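Long-range contacts in fibronectin type III domain-containing protein (Simiduia agarivorans, PDB 6P2K), which probably hydrolyses the glucan backbone of xyloglucan, the chain modelled here being the GH74 beta-propeller part of a longer protein: residues Gly12-Val20 with Trp350-Tyr358; Tyr40-Trp49 with Lys394-Tyr402. All blocks are in the same frame, centred on the assembly; numbering follows the deposited sequence.

In the fold
From the N terminus, strand 7-8 pairs with strand 765-770 far along the chain, and the chain then enters the sheet of strands 17-22 to 50-51, to which Gly12-Val20 and Tyr40-Trp49 both belong. Contact 1 closes a loop of 329 residues, setting that sheet against the sheet of strands 336-338 to 368-373, six sheets on and the seventh of the series; this is consistent with the closure of a seven-bladed ring. Contact 2 closes a loop of 344 residues, tying the sheet of strands 17-22 to 50-51 to the segment that follows strand 388-395. The two loops cross, and Ala13 joins the contacts by probable backbone hydrogen bonds to Thr398 and Ser400.

Contact 1: residues Gly12-Val20 with Trp350-Tyr358; sequences GAGGQVQDV and WSTTNQTMY. With ZN (zinc ion), chain Q.
Asn354 and Gln355 each offer a backbone carbonyl to the segment Gly12-Val20. Val17 N donates to Asn354 O at 3.0 Å, nearly straight, and Gly14 N reaches Gln355 O at 3.2 Å. Between these bonds Gln355 CA makes a CA-H...O contact of 3.1 Å with Gly15 O. The Gln355 chain, its CG anti to the carbonyl carbon (chi1 -46°), runs extended past Gly14, with CB against Gly15 O. Its NE2 is held by hydrogen bonds to Asp326 and Asn420, and Asn420 also donates to Gly14 O. With an alanine here, Asp326 and Asn420 would probably lose the amide donor they share, and a gap would be likely to open beside Gly14.

Further along, the contact becomes apolar. Val20 CG1 sits over one face of Trp350, 3.9 Å from the centroid of its six-membered ring, a CH-pi contact, while Val20 CG2 meets Met357 CG. Met357 SD in turn lies 4.0 Å from Ala13 CB, and Met32 of strand 30-34 packs on Val17, Val20 and Met357.

The second shell shapes the turn. Thr352 OG1 accepts from Asn354 N in an ST turn and donates to Thr356 O at 2.6 Å, and Asn332 holds the Asn354 amide. Gln16, with CG anti to its N (chi1 -180°) and the chain extended, carries OE1 to the zinc ion at 2.1 Å, which Asp124 and three waters also bind. The chemistry thus places a water-rich zinc site next to the buried seam between the sheet of strands 17-22 to 50-51 and that of strands 336-338 to 368-373.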
ATOM      1  N   GLY B  12       0.234 -32.494 -18.250  1.00 16.64           N
ATOM      2  CA  GLY B  12       0.832 -33.813 -18.156  1.00 17.72           C
ATOM      3  C   GLY B  12       0.089 -34.775 -17.250  1.00 17.80           C
ATOM      4  O   GLY B  12      -0.190 -34.458 -16.089  1.00 16.01           O
ATOM      5  N   ALA B  13      -0.228 -35.959 -17.779  1.00 18.25           N
ATOM      6  CA  ALA B  13      -0.918 -37.033 -17.048  1.00 18.53           C
ATOM      7  C   ALA B  13      -2.203 -36.455 -16.451  1.00 21.80           C
ATOM      8  O   ALA B  13      -2.946 -35.762 -17.159  1.00 22.71           O
ATOM      9  CB  ALA B  13       0.048 -37.661 -16.055  1.00 18.12           C
ATOM     10  N   GLY B  14      -2.505 -36.703 -15.180  1.00 21.66           N
ATOM     11  CA  GLY B  14      -3.706 -36.182 -14.562  1.00 21.87           C
ATOM     12  C   GLY B  14      -4.839 -37.173 -14.418  1.00 21.24           C
ATOM     13  O   GLY B  14      -5.899 -36.800 -13.900  1.00 21.59           O
ATOM     14  N   GLY B  15      -4.656 -38.415 -14.871  1.00 22.53           N
ATOM     15  CA  GLY B  15      -5.641 -39.452 -14.668  1.00 19.15           C
ATOM     16  C   GLY B  15      -4.985 -40.689 -14.085  1.00 23.32           C
ATOM     17  O   GLY B  15      -3.768 -40.859 -14.145  1.00 26.76           O
ATOM     18  N   GLN B  16      -5.821 -41.556 -13.516  1.00 26.01           N
ATOM     19  CA  GLN B  16      -5.331 -42.747 -12.832  1.00 30.97           C
ATOM     20  C   GLN B  16      -4.455 -43.583 -13.760  1.00 31.59           C
ATOM     21  O   GLN B  16      -4.853 -43.920 -14.878  1.00 34.64           O
ATOM     22  CB  GLN B  16      -6.509 -43.577 -12.317  1.00 38.69           C
ATOM     23  CG  GLN B  16      -6.114 -44.846 -11.576  1.00 47.37           C
ATOM     24  CD  GLN B  16      -7.304 -45.546 -10.933  1.00 58.95           C
ATOM     25  OE1 GLN B  16      -7.954 -46.398 -11.548  1.00 80.09           O
ATOM     26  NE2 GLN B  16      -7.594 -45.187  -9.686  1.00 54.05           N
ATOM     27  N   VAL B  17      -3.250 -43.899 -13.295  1.00 25.98           N
ATOM     28  CA  VAL B  17      -2.262 -44.626 -14.082  1.00 24.73           C
ATOM     29  C   VAL B  17      -2.303 -46.091 -13.673  1.00 28.79           C
ATOM     30  O   VAL B  17      -2.294 -46.410 -12.477  1.00 32.67           O
ATOM     31  CB  VAL B  17      -0.855 -44.037 -13.891  1.00 26.07           C
ATOM     32  CG1 VAL B  17       0.162 -44.813 -14.711  1.00 25.11           C
ATOM     33  CG2 VAL B  17      -0.840 -42.567 -14.274  1.00 20.28           C
ATOM     34  N   GLN B  18      -2.350 -46.983 -14.664  1.00 24.28           N
ATOM     35  CA  GLN B  18      -2.466 -48.408 -14.381  1.00 28.38           C
ATOM     36  C   GLN B  18      -1.113 -49.064 -14.140  1.00 27.94           C
ATOM     37  O   GLN B  18      -0.977 -49.865 -13.209  1.00 30.25           O
ATOM     38  CB  GLN B  18      -3.193 -49.116 -15.525  1.00 29.54           C
ATOM     39  CG  GLN B  18      -4.524 -48.484 -15.881  1.00 33.49           C
ATOM     40  CD  GLN B  18      -5.509 -48.522 -14.727  1.00 41.17           C
ATOM     41  OE1 GLN B  18      -5.933 -49.593 -14.292  1.00 42.19           O
ATOM     42  NE2 GLN B  18      -5.875 -47.347 -14.221  1.00 44.51           N
ATOM     43  N   ASP B  19      -0.106 -48.731 -14.946  1.00 22.57           N
ATOM     44  CA  ASP B  19       1.194 -49.375 -14.823  1.00 23.32           C
ATOM     45  C   ASP B  19       2.212 -48.636 -15.676  1.00 27.44           C
ATOM     46  O   ASP B  19       1.862 -47.925 -16.622  1.00 26.28           O
ATOM     47  CB  ASP B  19       1.128 -50.847 -15.242  1.00 29.44           C
ATOM     48  CG  ASP B  19       2.184 -51.689 -14.565  1.00 36.31           C
ATOM     49  OD1 ASP B  19       2.906 -51.154 -13.697  1.00 37.79           O
ATOM     50  OD2 ASP B  19       2.293 -52.885 -14.900  1.00 38.81           O
ATOM     51  N   VAL B  20       3.482 -48.812 -15.316  1.00 27.55           N
ATOM     52  CA  VAL B  20       4.618 -48.425 -16.142  1.00 26.60           C
ATOM     53  C   VAL B  20       5.553 -49.623 -16.185  1.00 28.66           C
ATOM     54  O   VAL B  20       5.999 -50.100 -15.134  1.00 27.95           O
ATOM     55  CB  VAL B  20       5.345 -47.182 -15.599  1.00 26.38           C
ATOM     56  CG1 VAL B  20       6.633 -46.945 -16.370  1.00 23.22           C
ATOM     57  CG2 VAL B  20       4.440 -45.960 -15.673  1.00 25.18           C
ATOM     58  N   TRP B 350       9.987 -47.806 -10.587  1.00 25.50           N
ATOM     59  CA  TRP B 350       8.938 -47.056 -11.268  1.00 25.02           C
ATOM     60  C   TRP B 350       7.660 -47.141 -10.443  1.00 24.41           C
ATOM     61  O   TRP B 350       7.242 -48.240 -10.065  1.00 25.55           O
ATOM     62  CB  TRP B 350       8.696 -47.613 -12.672  1.00 20.36           C
ATOM     63  CG  TRP B 350       9.522 -46.969 -13.739  1.00 27.45           C
ATOM     64  CD1 TRP B 350      10.624 -47.493 -14.356  1.00 27.20           C
ATOM     65  CD2 TRP B 350       9.313 -45.677 -14.321  1.00 24.40           C
ATOM     66  NE1 TRP B 350      11.112 -46.606 -15.283  1.00 26.25           N
ATOM     67  CE2 TRP B 350      10.325 -45.482 -15.281  1.00 25.66           C
ATOM     68  CE3 TRP B 350       8.370 -44.662 -14.119  1.00 23.18           C
ATOM     69  CZ2 TRP B 350      10.420 -44.316 -16.039  1.00 25.12           C
ATOM     70  CZ3 TRP B 350       8.466 -43.505 -14.873  1.00 22.14           C
ATOM     71  CH2 TRP B 350       9.483 -43.342 -15.821  1.00 22.90           C
ATOM     72  N   SER B 351       7.045 -45.994 -10.165  1.00 24.98           N
ATOM     73  CA  SER B 351       5.823 -45.972  -9.358  1.00 22.62           C
ATOM     74  C   SER B 351       5.042 -44.695  -9.676  1.00 21.08           C
ATOM     75  O   SER B 351       5.252 -44.075 -10.724  1.00 24.24           O
ATOM     76  CB  SER B 351       6.166 -46.102  -7.865  1.00 23.32           C
ATOM     77  OG  SER B 351       4.988 -46.173  -7.079  1.00 21.87           O
ATOM     78  N   THR B 352       4.147 -44.298  -8.768  1.00 17.21           N
ATOM     79  CA  THR B 352       3.207 -43.211  -9.030  1.00 19.22           C
ATOM     80  C   THR B 352       2.684 -42.652  -7.712  1.00 18.51           C
ATOM     81  O   THR B 352       2.734 -43.315  -6.673  1.00 21.62           O
ATOM     82  CB  THR B 352       2.031 -43.694  -9.887  1.00 20.87           C
ATOM     83  OG1 THR B 352       1.104 -42.618 -10.094  1.00 20.81           O
ATOM     84  CG2 THR B 352       1.313 -44.841  -9.191  1.00 17.12           C
ATOM     85  N   THR B 353       2.173 -41.419  -7.767  1.00 15.39           N
ATOM     86  CA  THR B 353       1.399 -40.883  -6.652  1.00 20.68           C
ATOM     87  C   THR B 353      -0.098 -41.088  -6.830  1.00 23.10           C
ATOM     88  O   THR B 353      -0.853 -40.803  -5.891  1.00 21.11           O
ATOM     89  CB  THR B 353       1.680 -39.385  -6.432  1.00 18.25           C
ATOM     90  OG1 THR B 353       1.262 -38.625  -7.577  1.00 15.16           O
ATOM     91  CG2 THR B 353       3.158 -39.141  -6.140  1.00 14.72           C
ATOM     92  N   ASN B 354      -0.517 -41.541  -8.024  1.00 21.13           N
ATOM     93  CA  ASN B 354      -1.833 -42.064  -8.411  1.00 23.29           C
ATOM     94  C   ASN B 354      -2.123 -41.702  -9.864  1.00 20.22           C
ATOM     95  O   ASN B 354      -2.409 -42.578 -10.684  1.00 21.93           O
ATOM     96  CB  ASN B 354      -2.986 -41.559  -7.537  1.00 26.28           C
ATOM     97  CG  ASN B 354      -4.331 -42.124  -7.971  1.00 30.47           C
ATOM     98  OD1 ASN B 354      -5.109 -41.453  -8.646  1.00 33.34           O
ATOM     99  ND2 ASN B 354      -4.601 -43.371  -7.599  1.00 31.70           N
ATOM    100  N   GLN B 355      -2.057 -40.411 -10.188  1.00 19.29           N
ATOM    101  CA  GLN B 355      -2.325 -39.923 -11.534  1.00 20.99           C
ATOM    102  C   GLN B 355      -1.051 -39.605 -12.305  1.00 20.46           C
ATOM    103  O   GLN B 355      -1.114 -38.930 -13.338  1.00 23.85           O
ATOM    104  CB  GLN B 355      -3.211 -38.675 -11.486  1.00 18.53           C
ATOM    105  CG  GLN B 355      -4.412 -38.764 -10.559  1.00 19.69           C
ATOM    106  CD  GLN B 355      -5.298 -37.528 -10.648  1.00 20.72           C
ATOM    107  OE1 GLN B 355      -6.504 -37.631 -10.877  1.00 21.92           O
ATOM    108  NE2 GLN B 355      -4.697 -36.351 -10.477  1.00 17.03           N
ATOM    109  N   THR B 356       0.099 -40.074 -11.832  1.00 18.21           N
ATOM    110  CA  THR B 356       1.386 -39.573 -12.290  1.00 19.37           C
ATOM    111  C   THR B 356       2.320 -40.736 -12.611  1.00 21.43           C
ATOM    112  O   THR B 356       1.957 -41.910 -12.496  1.00 21.94           O
ATOM    113  CB  THR B 356       2.006 -38.653 -11.230  1.00 21.75           C
ATOM    114  OG1 THR B 356       2.123 -39.366  -9.990  1.00 22.29           O
ATOM    115  CG2 THR B 356       1.123 -37.431 -11.012  1.00 17.43           C
ATOM    116  N   MET B 357       3.540 -40.396 -13.026  1.00 18.67           N
ATOM    117  CA  MET B 357       4.600 -41.368 -13.254  1.00 21.01           C
ATOM    118  C   MET B 357       5.867 -40.856 -12.589  1.00 21.69           C
ATOM    119  O   MET B 357       6.266 -39.707 -12.811  1.00 17.66           O
ATOM    120  CB  MET B 357       4.841 -41.609 -14.751  1.00 24.04           C
ATOM    121  CG  MET B 357       3.617 -42.092 -15.517  1.00 26.70           C
ATOM    122  SD  MET B 357       2.588 -40.735 -16.114  1.00 27.75           S
ATOM    123  CE  MET B 357       3.594 -40.119 -17.462  1.00 24.49           C
ATOM    124  N   TYR B 358       6.495 -41.705 -11.780  1.00 19.35           N
ATOM    125  CA  TYR B 358       7.668 -41.323 -11.009  1.00 17.25           C
ATOM    126  C   TYR B 358       8.720 -42.413 -11.105  1.00 21.77           C
ATOM    127  O   TYR B 358       8.391 -43.603 -11.094  1.00 19.43           O
ATOM    128  CB  TYR B 358       7.308 -41.077  -9.537  1.00 18.15           C
ATOM    129  CG  TYR B 358       6.841 -39.669  -9.251  1.00 21.21           C
ATOM    130  CD1 TYR B 358       5.514 -39.306  -9.437  1.00 21.27           C
ATOM    131  CD2 TYR B 358       7.727 -38.703  -8.795  1.00 21.38           C
ATOM    132  CE1 TYR B 358       5.082 -38.015  -9.178  1.00 17.48           C
ATOM    133  CE2 TYR B 358       7.307 -37.415  -8.531  1.00 18.76           C
ATOM    134  CZ  TYR B 358       5.985 -37.080  -8.725  1.00 16.89           C
ATOM    135  OH  TYR B 358       5.566 -35.802  -8.468  1.00 19.57           O
TER
HETATM  136 ZN    ZN Q 802      -9.385 -47.721 -12.214  0.76 69.04          ZN
HETATM  137  O   HOH W   1     -10.046 -46.049 -13.303  1.00 70.30           O
HETATM  138  O   HOH W   2     -10.441 -47.428 -10.420  1.00 68.17           O
HETATM  139  O   HOH W   3      -8.248 -49.461 -12.564  1.00 65.66           O

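Contact 2: residues Tyr40-Trp49 with Lys394-Tyr402; sequences YKSTNNGESW and KGKGTESTY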
ATOM      1  N   TYR B  40       1.360 -45.483 -23.910  1.00 21.29           N
ATOM      2  CA  TYR B  40       2.403 -44.528 -24.254  1.00 23.73           C
ATOM      3  C   TYR B  40       3.769 -45.200 -24.183  1.00 27.38           C
ATOM      4  O   TYR B  40       3.983 -46.131 -23.403  1.00 31.25           O
ATOM      5  CB  TYR B  40       2.402 -43.323 -23.315  1.00 26.77           C
ATOM      6  CG  TYR B  40       1.220 -42.395 -23.431  1.00 27.19           C
ATOM      7  CD1 TYR B  40       0.084 -42.587 -22.656  1.00 23.19           C
ATOM      8  CD2 TYR B  40       1.252 -41.302 -24.293  1.00 28.69           C
ATOM      9  CE1 TYR B  40      -0.992 -41.726 -22.744  1.00 25.14           C
ATOM     10  CE2 TYR B  40       0.177 -40.437 -24.392  1.00 25.05           C
ATOM     11  CZ  TYR B  40      -0.940 -40.654 -23.614  1.00 25.16           C
ATOM     12  OH  TYR B  40      -2.007 -39.796 -23.699  1.00 28.22           O
ATOM     13  N   LYS B  41       4.704 -44.690 -24.984  1.00 24.32           N
ATOM     14  CA  LYS B  41       6.066 -45.202 -25.050  1.00 25.82           C
ATOM     15  C   LYS B  41       7.054 -44.073 -24.791  1.00 27.31           C
ATOM     16  O   LYS B  41       6.804 -42.913 -25.138  1.00 27.79           O
ATOM     17  CB  LYS B  41       6.343 -45.839 -26.420  1.00 26.23           C
ATOM     18  CG  LYS B  41       7.709 -46.487 -26.575  1.00 28.99           C
ATOM     19  CD  LYS B  41       7.916 -47.000 -27.996  1.00 29.37           C
ATOM     20  CE  LYS B  41       9.247 -47.730 -28.135  1.00 33.81           C
ATOM     21  NZ  LYS B  41       9.259 -48.680 -29.283  1.00 36.18           N
ATOM     22  N   SER B  42       8.182 -44.418 -24.170  1.00 27.75           N
ATOM     23  CA  SER B  42       9.274 -43.474 -23.981  1.00 25.80           C
ATOM     24  C   SER B  42      10.593 -44.219 -24.100  1.00 28.82           C
ATOM     25  O   SER B  42      10.736 -45.327 -23.568  1.00 26.05           O
ATOM     26  CB  SER B  42       9.189 -42.783 -22.613  1.00 25.22           C
ATOM     27  OG  SER B  42      10.473 -42.352 -22.184  1.00 27.45           O
ATOM     28  N   THR B  43      11.555 -43.613 -24.796  1.00 31.39           N
ATOM     29  CA  THR B  43      12.892 -44.183 -24.925  1.00 35.40           C
ATOM     30  C   THR B  43      13.946 -43.389 -24.162  1.00 32.67           C
ATOM     31  O   THR B  43      15.142 -43.634 -24.344  1.00 34.58           O
ATOM     32  CB  THR B  43      13.299 -44.294 -26.395  1.00 37.62           C
ATOM     33  OG1 THR B  43      13.471 -42.982 -26.946  1.00 39.72           O
ATOM     34  CG2 THR B  43      12.246 -45.045 -27.193  1.00 35.54           C
ATOM     35  N   ASN B  44      13.538 -42.451 -23.311  1.00 29.76           N
ATOM     36  CA  ASN B  44      14.464 -41.713 -22.461  1.00 31.13           C
ATOM     37  C   ASN B  44      14.043 -41.808 -21.000  1.00 29.48           C
ATOM     38  O   ASN B  44      14.197 -40.861 -20.224  1.00 28.38           O
ATOM     39  CB  ASN B  44      14.583 -40.255 -22.906  1.00 30.44           C
ATOM     40  CG  ASN B  44      13.233 -39.590 -23.123  1.00 27.54           C
ATOM     41  OD1 ASN B  44      12.212 -40.039 -22.606  1.00 23.62           O
ATOM     42  ND2 ASN B  44      13.231 -38.504 -23.887  1.00 29.60           N
ATOM     43  N   ASN B  45      13.501 -42.967 -20.617  1.00 28.17           N
ATOM     44  CA  ASN B  45      13.077 -43.251 -19.243  1.00 27.60           C
ATOM     45  C   ASN B  45      12.102 -42.198 -18.720  1.00 29.03           C
ATOM     46  O   ASN B  45      12.177 -41.765 -17.567  1.00 29.17           O
ATOM     47  CB  ASN B  45      14.280 -43.390 -18.308  1.00 30.15           C
ATOM     48  CG  ASN B  45      13.959 -44.209 -17.071  1.00 26.92           C
ATOM     49  OD1 ASN B  45      13.215 -45.187 -17.143  1.00 27.03           O
ATOM     50  ND2 ASN B  45      14.507 -43.806 -15.930  1.00 26.10           N
ATOM     51  N   GLY B  46      11.174 -41.782 -19.574  1.00 25.33           N
ATOM     52  CA  GLY B  46      10.076 -40.947 -19.142  1.00 23.15           C
ATOM     53  C   GLY B  46      10.314 -39.456 -19.191  1.00 23.51           C
ATOM     54  O   GLY B  46       9.472 -38.703 -18.688  1.00 20.80           O
ATOM     55  N   GLU B  47      11.428 -38.999 -19.770  1.00 23.51           N
ATOM     56  CA  GLU B  47      11.603 -37.559 -19.952  1.00 25.06           C
ATOM     57  C   GLU B  47      10.645 -37.015 -21.003  1.00 26.56           C
ATOM     58  O   GLU B  47      10.277 -35.834 -20.955  1.00 27.59           O
ATOM     59  CB  GLU B  47      13.053 -37.239 -20.321  1.00 27.76           C
ATOM     60  CG  GLU B  47      14.007 -37.252 -19.135  1.00 36.08           C
ATOM     61  CD  GLU B  47      13.519 -36.394 -17.974  1.00 42.56           C
ATOM     62  OE1 GLU B  47      13.513 -36.888 -16.826  1.00 42.85           O
ATOM     63  OE2 GLU B  47      13.143 -35.226 -18.207  1.00 45.09           O
ATOM     64  N   SER B  48      10.226 -37.854 -21.947  1.00 25.30           N
ATOM     65  CA  SER B  48       9.197 -37.500 -22.913  1.00 23.18           C
ATOM     66  C   SER B  48       8.479 -38.774 -23.332  1.00 24.33           C
ATOM     67  O   SER B  48       9.095 -39.836 -23.453  1.00 25.86           O
ATOM     68  CB  SER B  48       9.777 -36.795 -24.143  1.00 24.42           C
ATOM     69  OG  SER B  48      10.513 -37.703 -24.944  1.00 27.62           O
ATOM     70  N   TRP B  49       7.171 -38.658 -23.548  1.00 24.27           N
ATOM     71  CA  TRP B  49       6.317 -39.789 -23.881  1.00 24.81           C
ATOM     72  C   TRP B  49       5.706 -39.598 -25.262  1.00 25.93           C
ATOM     73  O   TRP B  49       5.381 -38.474 -25.658  1.00 30.30           O
ATOM     74  CB  TRP B  49       5.201 -39.962 -22.845  1.00 20.75           C
ATOM     75  CG  TRP B  49       5.698 -40.249 -21.466  1.00 21.42           C
ATOM     76  CD1 TRP B  49       6.020 -39.336 -20.502  1.00 22.42           C
ATOM     77  CD2 TRP B  49       5.925 -41.540 -20.888  1.00 22.69           C
ATOM     78  NE1 TRP B  49       6.436 -39.980 -19.362  1.00 21.81           N
ATOM     79  CE2 TRP B  49       6.385 -41.333 -19.574  1.00 22.63           C
ATOM     80  CE3 TRP B  49       5.784 -42.851 -21.357  1.00 25.20           C
ATOM     81  CZ2 TRP B  49       6.704 -42.387 -18.720  1.00 24.45           C
ATOM     82  CZ3 TRP B  49       6.104 -43.896 -20.509  1.00 24.54           C
ATOM     83  CH2 TRP B  49       6.560 -43.658 -19.206  1.00 22.88           C
ATOM     84  N   LYS B 394       4.522 -27.935 -17.656  1.00 19.04           N
ATOM     85  CA  LYS B 394       4.079 -28.365 -18.972  1.00 21.55           C
ATOM     86  C   LYS B 394       4.200 -29.881 -19.082  1.00 16.16           C
ATOM     87  O   LYS B 394       5.076 -30.498 -18.470  1.00 17.70           O
ATOM     88  CB  LYS B 394       4.885 -27.683 -20.083  1.00 24.40           C
ATOM     89  CG  LYS B 394       6.364 -28.026 -20.110  1.00 28.11           C
ATOM     90  CD  LYS B 394       7.069 -27.260 -21.216  1.00 32.93           C
ATOM     91  CE  LYS B 394       8.541 -27.610 -21.279  1.00 42.22           C
ATOM     92  NZ  LYS B 394       9.254 -26.764 -22.275  1.00 50.54           N
ATOM     93  N   GLY B 395       3.308 -30.476 -19.869  1.00 18.44           N
ATOM     94  CA  GLY B 395       3.252 -31.920 -19.956  1.00 20.78           C
ATOM     95  C   GLY B 395       4.460 -32.524 -20.649  1.00 21.06           C
ATOM     96  O   GLY B 395       5.165 -31.885 -21.432  1.00 21.96           O
ATOM     97  N   LYS B 396       4.695 -33.798 -20.347  1.00 22.31           N
ATOM     98  CA  LYS B 396       5.777 -34.558 -20.955  1.00 25.85           C
ATOM     99  C   LYS B 396       5.304 -35.434 -22.107  1.00 23.54           C
ATOM    100  O   LYS B 396       6.069 -36.272 -22.587  1.00 26.95           O
ATOM    101  CB  LYS B 396       6.486 -35.416 -19.903  1.00 24.72           C
ATOM    102  CG  LYS B 396       7.448 -34.640 -19.008  1.00 24.78           C
ATOM    103  CD  LYS B 396       8.278 -35.586 -18.138  1.00 25.29           C
ATOM    104  CE  LYS B 396       9.253 -34.830 -17.248  1.00 23.74           C
ATOM    105  NZ  LYS B 396      10.336 -34.167 -18.031  1.00 25.31           N
ATOM    106  N   GLY B 397       4.066 -35.259 -22.563  1.00 22.88           N
ATOM    107  CA  GLY B 397       3.551 -35.992 -23.707  1.00 20.96           C
ATOM    108  C   GLY B 397       2.287 -36.785 -23.452  1.00 20.99           C
ATOM    109  O   GLY B 397       1.686 -37.289 -24.415  1.00 23.55           O
ATOM    110  N   THR B 398       1.853 -36.939 -22.207  1.00 19.71           N
ATOM    111  CA  THR B 398       0.593 -37.597 -21.900  1.00 18.78           C
ATOM    112  C   THR B 398      -0.401 -36.583 -21.354  1.00 19.87           C
ATOM    113  O   THR B 398      -0.018 -35.562 -20.777  1.00 24.02           O
ATOM    114  CB  THR B 398       0.779 -38.727 -20.883  1.00 18.68           C
ATOM    115  OG1 THR B 398       0.904 -38.172 -19.567  1.00 17.24           O
ATOM    116  CG2 THR B 398       2.016 -39.546 -21.209  1.00 21.67           C
ATOM    117  N   GLU B 399      -1.685 -36.868 -21.553  1.00 21.77           N
ATOM    118  CA  GLU B 399      -2.752 -36.094 -20.930  1.00 22.19           C
ATOM    119  C   GLU B 399      -3.934 -37.022 -20.706  1.00 22.27           C
ATOM    120  O   GLU B 399      -4.398 -37.675 -21.646  1.00 21.14           O
ATOM    121  CB  GLU B 399      -3.170 -34.893 -21.783  1.00 22.25           C
ATOM    122  CG  GLU B 399      -3.360 -35.192 -23.261  1.00 23.52           C
ATOM    123  CD  GLU B 399      -2.059 -35.171 -24.040  1.00 31.65           C
ATOM    124  OE1 GLU B 399      -1.303 -34.189 -23.882  1.00 32.15           O
ATOM    125  OE2 GLU B 399      -1.802 -36.117 -24.817  1.00 35.18           O
ATOM    126  N   SER B 400      -4.413 -37.082 -19.463  1.00 21.38           N
ATOM    127  CA  SER B 400      -5.439 -38.061 -19.123  1.00 22.88           C
ATOM    128  C   SER B 400      -6.515 -37.475 -18.215  1.00 19.90           C
ATOM    129  O   SER B 400      -7.143 -38.209 -17.445  1.00 22.58           O
ATOM    130  CB  SER B 400      -4.814 -39.295 -18.462  1.00 26.69           C
ATOM    131  OG  SER B 400      -3.640 -39.698 -19.141  1.00 37.15           O
ATOM    132  N   THR B 401      -6.760 -36.170 -18.303  1.00 21.27           N
ATOM    133  CA  THR B 401      -7.729 -35.526 -17.431  1.00 21.02           C
ATOM    134  C   THR B 401      -9.110 -35.537 -18.064  1.00 19.71           C
ATOM    135  O   THR B 401      -9.252 -35.407 -19.284  1.00 18.45           O
ATOM    136  CB  THR B 401      -7.332 -34.080 -17.127  1.00 19.22           C
ATOM    137  OG1 THR B 401      -7.307 -33.320 -18.344  1.00 16.88           O
ATOM    138  CG2 THR B 401      -5.965 -34.026 -16.460  1.00 13.22           C
ATOM    139  N   TYR B 402     -10.128 -35.700 -17.222  1.00 18.07           N
ATOM    140  CA  TYR B 402     -11.498 -35.391 -17.614  1.00 17.88           C
ATOM    141  C   TYR B 402     -11.681 -33.880 -17.520  1.00 18.24           C
ATOM    142  O   TYR B 402     -11.737 -33.319 -16.419  1.00 19.30           O
ATOM    143  CB  TYR B 402     -12.499 -36.126 -16.724  1.00 17.32           C
ATOM    144  CG  TYR B 402     -13.912 -36.127 -17.281  1.00 21.32           C
ATOM    145  CD1 TYR B 402     -14.646 -34.946 -17.370  1.00 18.66           C
ATOM    146  CD2 TYR B 402     -14.508 -37.304 -17.720  1.00 19.16           C
ATOM    147  CE1 TYR B 402     -15.923 -34.933 -17.878  1.00 21.30           C
ATOM    148  CE2 TYR B 402     -15.795 -37.301 -18.227  1.00 21.12           C
ATOM    149  CZ  TYR B 402     -16.493 -36.110 -18.307  1.00 23.57           C
ATOM    150  OH  TYR B 402     -17.769 -36.085 -18.813  1.00 26.15           O
TER
HETATM  151  O   HOH W   4      -2.462 -38.261 -25.750  1.00 33.27           O
HETATM  152  O   HOH W   5       2.968 -37.328 -27.188  1.00 44.93           O
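Trp49 and Gly397 bring their CA atoms to 4.7 Å, and just there Trp49 N donates to Lys396 O over 2.8 Å. Gly397 adopts a positive phi (123°), and a CB on it would run into Trp49 O.

Lys396 carries the polar half of the contact. Its methylenes pass alongside Glu47, pointing the same way, with Lys396 CD 3.4 Å from Gly46 O; a bend at the last torsion (chi4 -68°) then brings NZ to Glu47 OE2 at 3.0 Å, a salt bridge in which NZ approaches OE2 from above the carboxylate plane. The same NZ bonds weakly to Glu47 O and also to Thr377, while Glu47 OE1 has a second cation in Lys374. Lys396 CB meanwhile touches the edge of the Trp49 ring, whose face carries Ser42 CB and Gly46 CA, and whose NE1 bonds to Lys374 O.

Thr398 supplies the apolar half. Its CG2 hangs over the centre of the Tyr40 ring, 3.6 Å from the centroid and only 9° off the normal, and also lies 3.6 Å from Trp49 CB, wedged between the two aromatic residues.

The turn carrying these groups, Ser42 to Trp49, matches the Asp-box signature of beta-propellers with asparagine in the aspartate position: Asn44 OD1 is gripped from opposite faces by Ser42 OG and Ser48 N, and Asn44 ND2 donates to Ser48 OG. These internal bonds probably keep the shape of the turn where Lys396-Thr398 packs on it, with the charge pairing on the more exposed side, at Glu47, and the methyl-aromatic contact buried.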